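Local coordinates for HcgB (Methanococcus maripaludis, PDB 5D5P), which probably acts as a guanylyltransferase in the biosynthesis of the iron-guanylylpyridinol cofactor of [Fe]-hydrogenase, at residues T33-K38 / I153-K158. Residues are numbered along the deposited sequence; the frame is centred on the assembly and turned at random. Where two conformers were deposited one is given.
Sequences TIKSAK and IGIVVK
Ile155 sends its side chain from the C-terminal tail toward the last turn of helix 24-35, where Ile34 and Lys35 receive it. Its CD1 lies 4.0 Å from CG2 of Ile34, the two side chains meeting at a slant, branch against tip. CG1 of Ile155 anti to the carbonyl carbon (chi1 -67°) and an extended chain beyond it carry CD1 out toward the helix; side chains from both segments fill the gap between the backbones. Lys35 runs alongside it in the opposite direction, its extended methylenes bringing CE to 4.0 Å from CD1 of Ile155. Lysine suits this exposed border, since its aliphatic shaft can shield the isoleucine while the ammonium group continues past it. The other branch of Ile34 ends in CD1, which meets CD1 of Ile153 tip to tip at 4.0 Å. Branched isoleucine thus serves two neighbours at once, and no hydrogen bond crosses the contact. Ile60 touches both Ile34 and Ile155, Leu123 of strand 122-128 also packs on Ile34, and Gln31 NE2 binds the carbonyl O of Ile153. At the positive phi of Gly154 (94°) a CB would jam against that same carbonyl O, which calls for glycine. Gly154 is the C-prime residue of a Schellman motif ending helix 138-151, and the isoleucines on either side of it in the sequence pack against the end of helix 24-35, within the alpha/beta fold of this Maf-clan protein.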
loop_
_atom_site.group_PDB
_atom_site.type_symbol
_atom_site.label_atom_id
_atom_site.label_comp_id
_atom_site.label_asym_id
_atom_site.label_seq_id
_atom_site.Cartn_x
_atom_site.Cartn_y
_atom_site.Cartn_z
ATOM N N THR A 33 -3.347 1.818 -19.897
ATOM C CA THR A 33 -4.504 1.252 -19.250
ATOM C C THR A 33 -5.336 2.324 -18.584
ATOM O O THR A 33 -6.561 2.290 -18.636
ATOM C CB THR A 33 -4.054 0.220 -18.199
ATOM O OG1 THR A 33 -3.369 -0.841 -18.877
ATOM C CG2 THR A 33 -5.241 -0.346 -17.441
ATOM N N ILE A 34 -4.658 3.259 -17.922
ATOM C CA ILE A 34 -5.342 4.354 -17.224
ATOM C C ILE A 34 -5.967 5.317 -18.233
ATOM O O ILE A 34 -7.135 5.681 -18.113
ATOM C CB ILE A 34 -4.382 5.124 -16.259
ATOM C CG1 ILE A 34 -4.020 4.245 -15.055
ATOM C CG2 ILE A 34 -5.011 6.435 -15.797
ATOM C CD1 ILE A 34 -2.906 4.795 -14.156
ATOM N N LYS A 35 -5.198 5.724 -19.236
ATOM C CA LYS A 35 -5.678 6.747 -20.173
ATOM C C LYS A 35 -6.768 6.214 -21.104
ATOM O O LYS A 35 -7.591 6.982 -21.585
ATOM C CB LYS A 35 -4.507 7.326 -20.963
ATOM C CG LYS A 35 -3.562 8.147 -20.095
ATOM C CD LYS A 35 -2.344 8.606 -20.882
ATOM C CE LYS A 35 -1.504 9.613 -20.108
ATOM N NZ LYS A 35 -0.122 9.754 -20.686
ATOM N N SER A 36 -6.780 4.903 -21.351
ATOM C CA SER A 36 -7.729 4.349 -22.312
ATOM C C SER A 36 -9.016 3.875 -21.645
ATOM O O SER A 36 -9.934 3.417 -22.328
ATOM C CB SER A 36 -7.100 3.198 -23.098
ATOM O OG SER A 36 -7.023 2.023 -22.311
ATOM N N ALA A 37 -9.086 3.993 -20.325
ATOM C CA ALA A 37 -10.266 3.549 -19.597
ATOM C C ALA A 37 -11.525 4.259 -20.095
ATOM O O ALA A 37 -11.526 5.490 -20.247
ATOM C CB ALA A 37 -10.068 3.786 -18.098
ATOM N N LYS A 38 -12.584 3.487 -20.344
ATOM C CA LYS A 38 -13.841 4.057 -20.830
ATOM C C LYS A 38 -14.881 4.186 -19.738
ATOM O O LYS A 38 -15.802 4.997 -19.850
ATOM C CB LYS A 38 -14.385 3.249 -22.004
ATOM C CG LYS A 38 -13.364 3.170 -23.115
ATOM C CD LYS A 38 -12.888 4.571 -23.485
ATOM C CE LYS A 38 -11.884 4.555 -24.634
ATOM N NZ LYS A 38 -11.529 5.937 -25.055
ATOM N N ILE A 153 3.708 6.818 -11.627
ATOM C CA ILE A 153 3.799 6.020 -12.855
ATOM C C ILE A 153 3.865 6.908 -14.107
ATOM O O ILE A 153 3.647 6.435 -15.226
ATOM C CB ILE A 153 2.652 4.973 -12.995
ATOM C CG1 ILE A 153 1.262 5.564 -12.732
ATOM C CG2 ILE A 153 2.908 3.841 -12.018
ATOM C CD1 ILE A 153 0.715 6.416 -13.897
ATOM N N GLY A 154 4.216 8.176 -13.903
ATOM C CA GLY A 154 4.600 9.067 -14.995
ATOM C C GLY A 154 3.492 9.918 -15.579
ATOM O O GLY A 154 3.675 10.562 -16.626
ATOM N N ILE A 155 2.352 9.953 -14.903
ATOM C CA ILE A 155 1.257 10.812 -15.332
ATOM C C ILE A 155 1.211 12.055 -14.456
ATOM O O ILE A 155 0.928 11.961 -13.259
ATOM C CB ILE A 155 -0.101 10.094 -15.264
ATOM C CG1 ILE A 155 -0.148 8.966 -16.293
ATOM C CG2 ILE A 155 -1.221 11.096 -15.550
ATOM C CD1 ILE A 155 -1.472 8.210 -16.336
ATOM N N VAL A 156 1.507 13.206 -15.059
ATOM C CA VAL A 156 1.520 14.470 -14.340
ATOM C C VAL A 156 0.271 15.304 -14.621
ATOM O O VAL A 156 -0.008 15.680 -15.763
ATOM C CB VAL A 156 2.773 15.295 -14.681
ATOM C CG1 VAL A 156 2.779 16.574 -13.878
ATOM C CG2 VAL A 156 4.025 14.497 -14.373
ATOM N N VAL A 157 -0.470 15.601 -13.557
ATOM C CA VAL A 157 -1.634 16.467 -13.638
ATOM C C VAL A 157 -1.341 17.774 -12.893
ATOM O O VAL A 157 -1.150 17.771 -11.673
ATOM C CB VAL A 157 -2.887 15.797 -13.039
ATOM C CG1 VAL A 157 -4.145 16.353 -13.682
ATOM C CG2 VAL A 157 -2.826 14.309 -13.256
ATOM N N LYS A 158 -1.299 18.883 -13.622
ATOM C CA LYS A 158 -0.990 20.178 -13.011
ATOM C C LYS A 158 -2.220 21.086 -12.947
ATOM O O LYS A 158 -3.014 21.135 -13.887
ATOM C CB LYS A 158 0.142 20.878 -13.773
ATOM C CG LYS A 158 1.520 20.253 -13.565
ATOM C CD LYS A 158 1.986 20.398 -12.119
ATOM C CE LYS A 158 3.390 19.854 -11.924
ATOM N NZ LYS A 158 3.955 20.292 -10.622
#